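Long-range contacts in diffuse adherence adhesin (Escherichia coli, PDB 4MEE), which mediates bacterial attachment to mammalian cells, autoaggregation and biofilm formation, the chain here being the C-terminal part that includes the membrane-spanning transport barrel: residues Leu311-Gly316 with Ala344-Val349; Pro340-Val345 with Thr372-Arg377; Tyr397-Trp402 with Glu428-Ile433; Trp402-His407 with Ser423-Glu428. All coordinates share one frame; numbering follows the deposited sequence.

Interaction 1: Leu311-Gly316 with Ala344-Val349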
loop_
_atom_site.group_PDB
_atom_site.type_symbol
_atom_site.label_atom_id
_atom_site.label_comp_id
_atom_site.label_asym_id
_atom_site.label_seq_id
_atom_site.Cartn_x
_atom_site.Cartn_y
_atom_site.Cartn_z
ATOM N N LEU A 311 -1.835 -14.293 -2.377
ATOM C CA LEU A 311 -0.545 -13.849 -2.802
ATOM C C LEU A 311 -0.651 -12.445 -3.306
ATOM O O LEU A 311 -1.612 -12.078 -3.938
ATOM C CB LEU A 311 -0.076 -14.707 -3.945
ATOM C CG LEU A 311 1.128 -15.625 -3.804
ATOM C CD1 LEU A 311 0.977 -16.528 -2.610
ATOM C CD2 LEU A 311 1.236 -16.473 -5.048
ATOM N N THR A 312 0.379 -11.678 -3.044
ATOM C CA THR A 312 0.475 -10.369 -3.564
ATOM C C THR A 312 1.865 -10.311 -4.126
ATOM O O THR A 312 2.770 -10.826 -3.513
ATOM C CB THR A 312 0.323 -9.399 -2.418
ATOM O OG1 THR A 312 -1.030 -8.948 -2.384
ATOM C CG2 THR A 312 1.186 -8.257 -2.622
ATOM N N ALA A 313 2.031 -9.752 -5.316
ATOM C CA ALA A 313 3.346 -9.680 -5.935
ATOM C C ALA A 313 3.523 -8.393 -6.700
ATOM O O ALA A 313 2.589 -7.901 -7.277
ATOM C CB ALA A 313 3.538 -10.845 -6.865
ATOM N N SER A 314 4.737 -7.859 -6.732
ATOM C CA SER A 314 4.959 -6.568 -7.364
ATOM C C SER A 314 6.221 -6.503 -8.169
ATOM O O SER A 314 7.179 -7.172 -7.867
ATOM C CB SER A 314 5.055 -5.491 -6.312
ATOM O OG SER A 314 5.346 -4.261 -6.931
ATOM N N ALA A 315 6.225 -5.646 -9.172
ATOM C CA ALA A 315 7.435 -5.421 -9.923
ATOM C C ALA A 315 7.499 -4.023 -10.460
ATOM O O ALA A 315 6.559 -3.552 -11.059
ATOM C CB ALA A 315 7.520 -6.389 -11.061
ATOM N N GLY A 316 8.638 -3.372 -10.295
ATOM C CA GLY A 316 8.742 -1.979 -10.698
ATOM C C GLY A 316 10.138 -1.473 -10.971
ATOM O O GLY A 316 11.117 -2.093 -10.587
ATOM N N ALA A 344 4.037 -2.036 -11.043
ATOM C CA ALA A 344 2.851 -2.881 -11.215
ATOM C C ALA A 344 2.719 -3.890 -10.074
ATOM O O ALA A 344 3.702 -4.521 -9.679
ATOM C CB ALA A 344 2.887 -3.594 -12.559
ATOM N N VAL A 345 1.501 -4.029 -9.550
ATOM C CA VAL A 345 1.215 -4.948 -8.445
ATOM C C VAL A 345 0.071 -5.905 -8.803
ATOM O O VAL A 345 -0.972 -5.476 -9.298
ATOM C CB VAL A 345 0.858 -4.193 -7.136
ATOM C CG1 VAL A 345 0.659 -5.167 -5.984
ATOM C CG2 VAL A 345 1.928 -3.171 -6.777
ATOM N N TRP A 346 0.282 -7.197 -8.553
ATOM C CA TRP A 346 -0.770 -8.205 -8.696
ATOM C C TRP A 346 -1.390 -8.523 -7.337
ATOM O O TRP A 346 -0.727 -9.056 -6.447
ATOM C CB TRP A 346 -0.231 -9.479 -9.365
ATOM C CG TRP A 346 -1.111 -10.697 -9.187
ATOM C CD1 TRP A 346 -2.424 -10.821 -9.542
ATOM C CD2 TRP A 346 -0.729 -11.959 -8.621
ATOM N NE1 TRP A 346 -2.887 -12.077 -9.225
ATOM C CE2 TRP A 346 -1.869 -12.796 -8.659
ATOM C CE3 TRP A 346 0.462 -12.462 -8.080
ATOM C CZ2 TRP A 346 -1.852 -14.109 -8.181
ATOM C CZ3 TRP A 346 0.479 -13.769 -7.609
ATOM C CH2 TRP A 346 -0.673 -14.578 -7.665
ATOM N N MET A 347 -2.666 -8.184 -7.193
ATOM C CA MET A 347 -3.406 -8.423 -5.958
ATOM C C MET A 347 -4.204 -9.721 -6.070
ATOM O O MET A 347 -5.221 -9.777 -6.765
ATOM C CB MET A 347 -4.326 -7.235 -5.651
ATOM C CG MET A 347 -3.595 -5.916 -5.422
ATOM S SD MET A 347 -4.699 -4.513 -5.165
ATOM C CE MET A 347 -3.521 -3.178 -4.981
ATOM N N GLY A 348 -3.735 -10.765 -5.388
ATOM C CA GLY A 348 -4.353 -12.089 -5.492
ATOM C C GLY A 348 -4.919 -12.654 -4.201
ATOM O O GLY A 348 -4.997 -13.872 -4.037
ATOM N N VAL A 349 -5.315 -11.774 -3.284
ATOM C CA VAL A 349 -5.962 -12.196 -2.041
ATOM C C VAL A 349 -7.469 -12.271 -2.269
ATOM O O VAL A 349 -8.108 -11.269 -2.601
ATOM C CB VAL A 349 -5.645 -11.245 -0.862
ATOM C CG1 VAL A 349 -6.380 -11.687 0.397
ATOM C CG2 VAL A 349 -4.148 -11.200 -0.598
#
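Leu-311 lies at the rim of the Trp-346 indole, across the antiparallel beta hairpin that strands 303-327 and 333-355 form in the wall of the autotransporter barrel. The two side chains cross obliquely. Leu-311 offers both CB and CD2 to the CZ3-CH2 edge of the six-membered ring, CD2 standing 3.8 Å from CH2 of Trp-346. Farther along the same edge, CE3 of Trp-346 lies 3.7 Å from CB of Ala-313, its partner in a hydrogen-bonded pair. CG of Trp-346 is anti to the backbone N (chi1 163°) and beside the carbonyl carbon, which starts the indole toward Leu-311. One face of the indole rests on CA of Gly-348 in its own strand, and NE1 is hydrogen-bonded to OD1 of Asn-368.

The reverse face carries Thr-312, Ser-314, Val-345 and Met-347. It is buried and faces the barrel lumen, where Met-347 touches Asn-161 of helix 149-162, as expected for a barrel whose pore holds a helical segment. Here Ser-314 and Val-345 form a non-hydrogen-bonded pair, and CG2 of Val-345 lies 3.6 Å from OG of Ser-314. That hydroxyl also donates to the backbone across the pair. Ala-344 O accepts two donors: Ala-315 N, 2.8 Å away and almost in line with the carbonyl bond, and Ser-314 OG at 3.2 Å, which stands 47° out of the carbonyl plane.

Interaction 2: Pro340-Val345 with Thr372-Arg377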
loop_
_atom_site.group_PDB
_atom_site.type_symbol
_atom_site.label_atom_id
_atom_site.label_comp_id
_atom_site.label_asym_id
_atom_site.label_seq_id
_atom_site.Cartn_x
_atom_site.Cartn_y
_atom_site.Cartn_z
ATOM N N PRO A 340 11.699 9.517 -12.760
ATOM C CA PRO A 340 10.513 8.932 -13.382
ATOM C C PRO A 340 10.499 7.425 -13.133
ATOM O O PRO A 340 11.535 6.773 -13.267
ATOM C CB PRO A 340 10.708 9.236 -14.869
ATOM C CG PRO A 340 12.182 9.369 -15.043
ATOM C CD PRO A 340 12.700 9.941 -13.756
ATOM N N HIS A 341 9.342 6.883 -12.759
ATOM C CA HIS A 341 9.239 5.468 -12.391
ATOM C C HIS A 341 7.891 4.832 -12.739
ATOM O O HIS A 341 6.889 5.527 -12.916
ATOM C CB HIS A 341 9.548 5.275 -10.902
ATOM C CG HIS A 341 8.651 6.053 -9.992
ATOM N ND1 HIS A 341 9.057 7.207 -9.356
ATOM C CD2 HIS A 341 7.366 5.850 -9.617
ATOM C CE1 HIS A 341 8.062 7.679 -8.627
ATOM N NE2 HIS A 341 7.023 6.876 -8.771
ATOM N N LEU A 342 7.888 3.503 -12.821
ATOM C CA LEU A 342 6.699 2.721 -13.149
ATOM C C LEU A 342 6.657 1.473 -12.267
ATOM O O LEU A 342 7.678 0.808 -12.082
ATOM C CB LEU A 342 6.721 2.335 -14.634
ATOM C CG LEU A 342 5.666 1.391 -15.220
ATOM C CD1 LEU A 342 4.307 2.063 -15.352
ATOM C CD2 LEU A 342 6.133 0.868 -16.569
ATOM N N GLN A 343 5.479 1.164 -11.728
ATOM C CA GLN A 343 5.294 0.035 -10.812
ATOM C C GLN A 343 3.987 -0.705 -11.099
ATOM O O GLN A 343 2.961 -0.077 -11.361
ATOM C CB GLN A 343 5.314 0.522 -9.356
ATOM C CG GLN A 343 5.249 -0.584 -8.308
ATOM C CD GLN A 343 4.978 -0.077 -6.900
ATOM O OE1 GLN A 343 4.612 1.080 -6.696
ATOM N NE2 GLN A 343 5.167 -0.950 -5.915
ATOM N N ALA A 344 4.037 -2.036 -11.043
ATOM C CA ALA A 344 2.851 -2.881 -11.215
ATOM C C ALA A 344 2.719 -3.890 -10.074
ATOM O O ALA A 344 3.702 -4.521 -9.679
ATOM C CB ALA A 344 2.887 -3.594 -12.559
ATOM N N VAL A 345 1.501 -4.029 -9.550
ATOM C CA VAL A 345 1.215 -4.948 -8.445
ATOM C C VAL A 345 0.071 -5.905 -8.803
ATOM O O VAL A 345 -0.972 -5.476 -9.298
ATOM C CB VAL A 345 0.858 -4.193 -7.136
ATOM C CG1 VAL A 345 0.659 -5.167 -5.984
ATOM C CG2 VAL A 345 1.928 -3.171 -6.777
ATOM N N THR A 372 -1.418 -0.362 -11.289
ATOM C CA THR A 372 -0.263 0.213 -11.963
ATOM C C THR A 372 -0.033 1.644 -11.487
ATOM O O THR A 372 -0.953 2.468 -11.473
ATOM C CB THR A 372 -0.411 0.183 -13.499
ATOM O OG1 THR A 372 -1.120 -0.998 -13.894
ATOM C CG2 THR A 372 0.957 0.195 -14.175
ATOM N N LYS A 373 1.202 1.916 -11.079
ATOM C CA LYS A 373 1.611 3.246 -10.659
ATOM C C LYS A 373 2.660 3.787 -11.620
ATOM O O LYS A 373 3.663 3.130 -11.890
ATOM C CB LYS A 373 2.159 3.220 -9.229
ATOM C CG LYS A 373 1.105 2.982 -8.158
ATOM C CD LYS A 373 1.677 3.183 -6.764
ATOM C CE LYS A 373 0.586 3.132 -5.709
ATOM N NZ LYS A 373 1.088 3.489 -4.353
ATOM N N ALA A 374 2.402 4.977 -12.151
ATOM C CA ALA A 374 3.350 5.677 -13.010
ATOM C C ALA A 374 3.535 7.082 -12.466
ATOM O O ALA A 374 2.560 7.779 -12.195
ATOM C CB ALA A 374 2.841 5.722 -14.441
ATOM N N GLY A 375 4.783 7.499 -12.292
ATOM C CA GLY A 375 5.032 8.804 -11.703
ATOM C C GLY A 375 6.461 9.287 -11.716
ATOM O O GLY A 375 7.344 8.659 -12.299
ATOM N N ILE A 376 6.672 10.427 -11.073
ATOM C CA ILE A 376 7.991 11.018 -10.945
ATOM C C ILE A 376 8.218 11.499 -9.526
ATOM O O ILE A 376 7.342 12.126 -8.931
ATOM C CB ILE A 376 8.173 12.215 -11.888
ATOM C CG1 ILE A 376 9.583 12.775 -11.740
ATOM C CG2 ILE A 376 7.153 13.302 -11.575
ATOM C CD1 ILE A 376 10.202 13.202 -13.051
ATOM N N ARG A 377 9.402 11.213 -8.992
ATOM C CA ARG A 377 9.793 11.743 -7.692
ATOM C C ARG A 377 10.917 12.760 -7.804
ATOM O O ARG A 377 11.902 12.538 -8.505
ATOM C CB ARG A 377 10.212 10.638 -6.727
ATOM C CG ARG A 377 10.441 11.170 -5.323
ATOM C CD ARG A 377 11.192 10.192 -4.443
ATOM N NE ARG A 377 10.318 9.174 -3.868
ATOM C CZ ARG A 377 10.485 8.644 -2.659
ATOM N NH1 ARG A 377 11.484 9.045 -1.885
ATOM N NH2 ARG A 377 9.645 7.718 -2.220
#
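His-341 lays its imidazole over the backbone carbonyl of Gly-375, whose O sits 3.6 Å above the ring plane of His-341, over its centre. CG lies between the backbone N and the carbonyl carbon (chi1 58°), the crowded position, which starts the ring off across the strand pair, and the glycine opposite has no side chain to oppose it. The same Gly-375 O accepts the His-341 backbone N at 2.7 Å, closing one antiparallel hydrogen-bonded pair between strands 333-355 and 370-383. At the far side of the ring, CE1 of His-341 comes to 4.1 Å from CB of Arg-377. NE2 is hydrogen-bonded to Asn-401 on strand 397-405, one strand farther on.

In the second hydrogen-bonded pair, Gln-343 and Lys-373 run side by side and point the same way, both extended beyond CG. The amide oxygen OE1 of Gln-343 touches the aliphatic CD of Lys-373 at 3.6 Å, while the ammonium goes on to salt bridges with Asp-167 and Glu-428. Arg-377, bent at chi3, turns its NE to Glu-399.

The reverse face, consistent with an outer face toward lipid, is mainly apolar. CD1 of Leu-342 spreads over the neighbouring strand, 4.0 Å from both CG2 of Thr-372 and CB of Ala-374, and Pro-340 crosses Ile-376.

The chemistry thus divides by face: aliphatic groups on the surface, and inside the barrel a row of imidazole, amide, ammonium and guanidinium groups. The carboxylates beside Lys-373 probably offset the cost of burying its ammonium, and Glu-399 that of Arg-377's inward position.

Interaction 3: Tyr397-Trp402 with Glu428-Ile433; sequences YIEANW and EIKTGI
Tyr-397 leans its ring over Gly-432 of the neighbouring strand, an aromatic-glycine pairing of the kind called a mortise-tenon joint in autotransporter beta barrels. With chi1 at 67°, CG falls between the backbone N and the carbonyl carbon, and the ring tips across the strand pair. Gly-432 N lies 3.6 Å above the ring plane of Tyr-397, offset toward the rim, and the peptide carbon of Thr-431 is on that face too. Arg-377 makes a cation-pi contact with the same ring.

Lys-430 and Glu-399, a hydrogen-bonded antiparallel pair, point the same way into the barrel. Their CB atoms meet at 4.0 Å. Lys-430 bends at its third and fourth torsions, and NZ forms a salt bridge to OE1 of Glu-399 at 3.3 Å, its hydrogen bond weak; that oxygen has a second cationic partner.

Glu-428 completes the inner face beside Asn-401, the amide and carboxylate planes 47° apart. The ND2 group of Asn-401 bonds to Glu-428 OE1 at 2.9 Å, reaching that oxygen from above the carboxylate plane, and donates as well to OE2 of Glu-399. One buried amide nitrogen therefore serves two acid side chains.

At the Tyr-397 end, the tyrosine carbonyl has two donors: Tyr-397 O takes Gly-432 N at 3.3 Å and the Thr-431 hydroxyl, OG1, at 3.1 Å.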
loop_
_atom_site.group_PDB
_atom_site.type_symbol
_atom_site.label_atom_id
_atom_site.label_comp_id
_atom_site.label_asym_id
_atom_site.label_seq_id
_atom_site.Cartn_x
_atom_site.Cartn_y
_atom_site.Cartn_z
ATOM N N TYR A 397 11.534 14.910 0.076
ATOM C CA TYR A 397 11.108 14.488 -1.250
ATOM C C TYR A 397 9.659 14.858 -1.537
ATOM O O TYR A 397 8.838 14.950 -0.626
ATOM C CB TYR A 397 11.314 12.977 -1.414
ATOM C CG TYR A 397 10.422 12.121 -0.535
ATOM C CD1 TYR A 397 10.817 11.755 0.751
ATOM C CD2 TYR A 397 9.182 11.674 -0.993
ATOM C CE1 TYR A 397 10.003 10.974 1.557
ATOM C CE2 TYR A 397 8.360 10.894 -0.193
ATOM C CZ TYR A 397 8.774 10.546 1.078
ATOM O OH TYR A 397 7.959 9.770 1.872
ATOM N N ILE A 398 9.358 15.079 -2.813
ATOM C CA ILE A 398 7.982 15.208 -3.273
ATOM C C ILE A 398 7.739 14.239 -4.412
ATOM O O ILE A 398 8.569 14.107 -5.308
ATOM C CB ILE A 398 7.665 16.608 -3.818
ATOM C CG1 ILE A 398 8.270 17.708 -2.935
ATOM C CG2 ILE A 398 6.161 16.757 -3.993
ATOM C CD1 ILE A 398 7.452 18.075 -1.715
ATOM N N GLU A 399 6.583 13.586 -4.398
ATOM C CA GLU A 399 6.266 12.592 -5.417
ATOM C C GLU A 399 4.815 12.674 -5.880
ATOM O O GLU A 399 3.907 12.898 -5.078
ATOM C CB GLU A 399 6.585 11.186 -4.905
ATOM C CG GLU A 399 6.647 10.125 -5.995
ATOM C CD GLU A 399 6.875 8.725 -5.457
ATOM O OE1 GLU A 399 7.635 8.563 -4.478
ATOM O OE2 GLU A 399 6.295 7.776 -6.024
ATOM N N ALA A 400 4.614 12.488 -7.183
ATOM C CA ALA A 400 3.282 12.464 -7.781
ATOM C C ALA A 400 3.113 11.225 -8.656
ATOM O O ALA A 400 3.977 10.914 -9.478
ATOM C CB ALA A 400 3.037 13.730 -8.589
ATOM N N ASN A 401 1.999 10.520 -8.467
ATOM C CA ASN A 401 1.733 9.271 -9.179
ATOM C C ASN A 401 0.329 9.175 -9.769
ATOM O O ASN A 401 -0.616 9.795 -9.274
ATOM C CB ASN A 401 1.965 8.066 -8.259
ATOM C CG ASN A 401 3.433 7.803 -7.985
ATOM O OD1 ASN A 401 4.260 7.793 -8.895
ATOM N ND2 ASN A 401 3.759 7.562 -6.721
ATOM N N TRP A 402 0.213 8.388 -10.834
ATOM C CA TRP A 402 -1.078 8.028 -11.402
ATOM C C TRP A 402 -1.360 6.551 -11.130
ATOM O O TRP A 402 -0.605 5.669 -11.541
ATOM C CB TRP A 402 -1.123 8.351 -12.901
ATOM C CG TRP A 402 -2.287 7.747 -13.644
ATOM C CD1 TRP A 402 -3.600 7.746 -13.263
ATOM C CD2 TRP A 402 -2.239 7.076 -14.912
ATOM N NE1 TRP A 402 -4.367 7.104 -14.203
ATOM C CE2 TRP A 402 -3.560 6.686 -15.228
ATOM C CE3 TRP A 402 -1.207 6.763 -15.808
ATOM C CZ2 TRP A 402 -3.877 5.997 -16.403
ATOM C CZ3 TRP A 402 -1.524 6.078 -16.978
ATOM C CH2 TRP A 402 -2.849 5.703 -17.264
ATOM N N GLU A 428 -2.169 10.324 -6.871
ATOM C CA GLU A 428 -1.486 10.162 -5.602
ATOM C C GLU A 428 -0.403 11.206 -5.422
ATOM O O GLU A 428 0.337 11.506 -6.352
ATOM C CB GLU A 428 -0.910 8.761 -5.505
ATOM C CG GLU A 428 -0.158 8.462 -4.221
ATOM C CD GLU A 428 0.709 7.230 -4.358
ATOM O OE1 GLU A 428 1.215 6.992 -5.472
ATOM O OE2 GLU A 428 0.885 6.499 -3.364
ATOM N N ILE A 429 -0.316 11.756 -4.220
ATOM C CA ILE A 429 0.723 12.717 -3.904
ATOM C C ILE A 429 1.397 12.344 -2.599
ATOM O O ILE A 429 0.746 12.239 -1.562
ATOM C CB ILE A 429 0.167 14.141 -3.780
ATOM C CG1 ILE A 429 1.287 15.118 -3.426
ATOM C CG2 ILE A 429 -0.912 14.197 -2.715
ATOM C CD1 ILE A 429 1.935 15.767 -4.626
ATOM N N LYS A 430 2.706 12.160 -2.662
ATOM C CA LYS A 430 3.490 11.791 -1.497
ATOM C C LYS A 430 4.463 12.898 -1.164
ATOM O O LYS A 430 4.829 13.690 -2.032
ATOM C CB LYS A 430 4.267 10.510 -1.771
ATOM C CG LYS A 430 3.385 9.323 -2.109
ATOM C CD LYS A 430 4.041 8.013 -1.708
ATOM C CE LYS A 430 4.655 7.298 -2.901
ATOM N NZ LYS A 430 5.899 6.582 -2.511
ATOM N N THR A 431 4.873 12.950 0.095
ATOM C CA THR A 431 5.932 13.846 0.525
ATOM C C THR A 431 6.420 13.413 1.889
ATOM O O THR A 431 5.687 12.773 2.630
ATOM C CB THR A 431 5.459 15.306 0.618
ATOM O OG1 THR A 431 6.548 16.123 1.060
ATOM C CG2 THR A 431 4.306 15.434 1.601
ATOM N N GLY A 432 7.654 13.771 2.219
ATOM C CA GLY A 432 8.214 13.471 3.530
ATOM C C GLY A 432 9.679 13.839 3.614
ATOM O O GLY A 432 10.263 14.302 2.636
ATOM N N ILE A 433 10.266 13.639 4.790
ATOM C CA ILE A 433 11.678 13.935 5.023
ATOM C C ILE A 433 12.373 12.713 5.627
ATOM O O ILE A 433 11.812 12.050 6.495
ATOM C CB ILE A 433 11.856 15.184 5.930
ATOM C CG1 ILE A 433 13.330 15.606 6.001
ATOM C CG2 ILE A 433 11.270 14.950 7.321
ATOM C CD1 ILE A 433 13.555 17.015 6.511
#

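Interaction 4: Trp402-His407 with Ser423-Glu428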
loop_
_atom_site.group_PDB
_atom_site.type_symbol
_atom_site.label_atom_id
_atom_site.label_comp_id
_atom_site.label_asym_id
_atom_site.label_seq_id
_atom_site.Cartn_x
_atom_site.Cartn_y
_atom_site.Cartn_z
ATOM N N TRP A 402 0.213 8.388 -10.834
ATOM C CA TRP A 402 -1.078 8.028 -11.402
ATOM C C TRP A 402 -1.360 6.551 -11.130
ATOM O O TRP A 402 -0.605 5.669 -11.541
ATOM C CB TRP A 402 -1.123 8.351 -12.901
ATOM C CG TRP A 402 -2.287 7.747 -13.644
ATOM C CD1 TRP A 402 -3.600 7.746 -13.263
ATOM C CD2 TRP A 402 -2.239 7.076 -14.912
ATOM N NE1 TRP A 402 -4.367 7.104 -14.203
ATOM C CE2 TRP A 402 -3.560 6.686 -15.228
ATOM C CE3 TRP A 402 -1.207 6.763 -15.808
ATOM C CZ2 TRP A 402 -3.877 5.997 -16.403
ATOM C CZ3 TRP A 402 -1.524 6.078 -16.978
ATOM C CH2 TRP A 402 -2.849 5.703 -17.264
ATOM N N ILE A 403 -2.447 6.294 -10.416
ATOM C CA ILE A 403 -2.825 4.934 -10.080
ATOM C C ILE A 403 -3.933 4.477 -11.005
ATOM O O ILE A 403 -4.946 5.156 -11.159
ATOM C CB ILE A 403 -3.306 4.823 -8.626
ATOM C CG1 ILE A 403 -2.177 5.196 -7.665
ATOM C CG2 ILE A 403 -3.812 3.416 -8.337
ATOM C CD1 ILE A 403 -2.665 5.660 -6.314
ATOM N N HIS A 404 -3.723 3.324 -11.623
ATOM C CA HIS A 404 -4.719 2.709 -12.473
ATOM C C HIS A 404 -4.992 1.332 -11.913
ATOM O O HIS A 404 -4.067 0.650 -11.497
ATOM C CB HIS A 404 -4.183 2.592 -13.895
ATOM C CG HIS A 404 -5.110 1.889 -14.835
ATOM N ND1 HIS A 404 -6.305 2.437 -15.246
ATOM C CD2 HIS A 404 -5.015 0.686 -15.450
ATOM C CE1 HIS A 404 -6.908 1.602 -16.073
ATOM N NE2 HIS A 404 -6.147 0.532 -16.213
ATOM N N ASN A 405 -6.254 0.924 -11.888
ATOM C CA ASN A 405 -6.598 -0.434 -11.492
ATOM C C ASN A 405 -7.323 -1.162 -12.598
ATOM O O ASN A 405 -8.234 -0.610 -13.217
ATOM C CB ASN A 405 -7.461 -0.422 -10.241
ATOM C CG ASN A 405 -6.696 0.020 -9.021
ATOM O OD1 ASN A 405 -5.853 -0.710 -8.507
ATOM N ND2 ASN A 405 -6.984 1.224 -8.549
ATOM N N THR A 406 -6.928 -2.409 -12.828
ATOM C CA THR A 406 -7.571 -3.244 -13.832
ATOM C C THR A 406 -8.977 -3.687 -13.417
ATOM O O THR A 406 -9.881 -3.746 -14.252
ATOM C CB THR A 406 -6.678 -4.441 -14.199
ATOM O OG1 THR A 406 -5.480 -3.947 -14.807
ATOM C CG2 THR A 406 -7.374 -5.352 -15.186
ATOM N N HIS A 407 -9.173 -3.975 -12.133
ATOM C CA HIS A 407 -10.511 -4.270 -11.614
ATOM C C HIS A 407 -10.933 -3.217 -10.606
ATOM O O HIS A 407 -10.148 -2.359 -10.220
ATOM C CB HIS A 407 -10.541 -5.622 -10.904
ATOM C CG HIS A 407 -10.110 -6.776 -11.755
ATOM N ND1 HIS A 407 -8.925 -6.783 -12.457
ATOM C CD2 HIS A 407 -10.693 -7.974 -11.991
ATOM C CE1 HIS A 407 -8.803 -7.928 -13.102
ATOM N NE2 HIS A 407 -9.865 -8.668 -12.839
ATOM N N SER A 423 -12.374 2.889 -7.927
ATOM C CA SER A 423 -11.343 3.879 -8.072
ATOM C C SER A 423 -10.424 3.291 -9.106
ATOM O O SER A 423 -9.300 2.890 -8.810
ATOM C CB SER A 423 -10.644 4.071 -6.741
ATOM O OG SER A 423 -11.569 3.805 -5.706
ATOM N N ARG A 424 -10.940 3.197 -10.324
ATOM C CA ARG A 424 -10.184 2.642 -11.429
ATOM C C ARG A 424 -8.982 3.533 -11.675
ATOM O O ARG A 424 -7.897 3.054 -11.972
ATOM C CB ARG A 424 -11.042 2.563 -12.689
ATOM C CG ARG A 424 -12.322 1.755 -12.534
ATOM C CD ARG A 424 -12.897 1.331 -13.879
ATOM N NE ARG A 424 -12.384 0.034 -14.323
ATOM C CZ ARG A 424 -12.902 -1.137 -13.966
ATOM N NH1 ARG A 424 -13.950 -1.185 -13.161
ATOM N NH2 ARG A 424 -12.371 -2.259 -14.413
ATOM N N ASN A 425 -9.188 4.833 -11.529
ATOM C CA ASN A 425 -8.126 5.792 -11.723
ATOM C C ASN A 425 -8.051 6.701 -10.527
ATOM O O ASN A 425 -9.070 7.208 -10.072
ATOM C CB ASN A 425 -8.384 6.607 -12.979
ATOM C CG ASN A 425 -8.211 5.792 -14.237
ATOM O OD1 ASN A 425 -7.093 5.592 -14.709
ATOM N ND2 ASN A 425 -9.317 5.312 -14.789
ATOM N N GLN A 426 -6.844 6.901 -10.014
ATOM C CA GLN A 426 -6.638 7.741 -8.846
ATOM C C GLN A 426 -5.397 8.589 -9.013
ATOM O O GLN A 426 -4.497 8.227 -9.764
ATOM C CB GLN A 426 -6.481 6.885 -7.597
ATOM C CG GLN A 426 -7.781 6.338 -7.053
ATOM C CD GLN A 426 -7.566 5.480 -5.826
ATOM O OE1 GLN A 426 -6.792 4.522 -5.849
ATOM N NE2 GLN A 426 -8.254 5.819 -4.742
ATOM N N GLY A 427 -5.351 9.711 -8.303
ATOM C CA GLY A 427 -4.155 10.552 -8.250
ATOM C C GLY A 427 -3.486 10.464 -6.890
ATOM O O GLY A 427 -4.148 10.523 -5.856
ATOM N N GLU A 428 -2.169 10.324 -6.871
ATOM C CA GLU A 428 -1.486 10.162 -5.602
ATOM C C GLU A 428 -0.403 11.206 -5.422
ATOM O O GLU A 428 0.337 11.506 -6.352
ATOM C CB GLU A 428 -0.910 8.761 -5.505
ATOM C CG GLU A 428 -0.158 8.462 -4.221
ATOM C CD GLU A 428 0.709 7.230 -4.358
ATOM O OE1 GLU A 428 1.215 6.992 -5.472
ATOM O OE2 GLU A 428 0.885 6.499 -3.364
#
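Asn-425 turns its side-chain OD1 toward two aromatic donors on strand 397-405, Trp-402 and His-404, which flank Ile-403. Among these side-chain hydrogen bonds, Trp-402 NE1 reaches Asn-425 OD1 at 3.2 Å, in the carbonyl plane and on a lone pair; indole and amide are nearly coplanar, 6° apart. His-404 ND1 donates to the same OD1 at 3.3 Å, but it stands above the carbonyl plane, and its ring is turned 42° from the amide. Trp-402, His-404 and Asn-425 share one face of the strand pair; in both aromatic residues CG is anti to the backbone N. A second side-chain amide works at the strand end: Asn-405 ND2 bonds to Ser-423 O at 2.9 Å, while its OD1 takes Asn-369 and Gln-371.

Backbone bonds close the antiparallel pairing. Ile-403 and Gln-426 exchange both of theirs, and Asn-405 N meets Arg-424 O at 2.7 Å where strand gives way to loop.

On the inner face the contact is between aliphatic carbons. Ile-403 CB lies 3.9 Å from Gln-426 CB, and CD1 of Ile-403 reaches CB of Glu-428 at 3.7 Å, at the base of that acid's chain.

One charged group joins in where the strands part: the guanidinium of Arg-424 has His-407 C over one face and forms a salt bridge through NH1 with Glu-408.

On the outer surface of the barrel, sharing one acceptor between an indole and an imidazole would favour one rotation of the Asn-425 amide, with OD1 toward both ring N-H groups.

Read from the N terminus, the contacts stitch five consecutive strands of the barrel wall. Interaction 1 closes the hairpin of strands 303-327 and 333-355. Interaction 2 starts on the latter strand before interaction 1 has ended, with Ala-344 and Val-345 in common, and closes the excursion that includes strand 361-365 by returning along strand 370-383. Interactions 3 and 4 lie farther on, both joining strands 397-405 and 425-436; interaction 4 is nested within the loop that interaction 3 closes, and Trp-402 and Glu-428 belong to both. Between the two groups, strand 370-383 pairs with 397-405, and the backbone bonding of Ala-374 with Trp-402 ties interaction 2 to interaction 3.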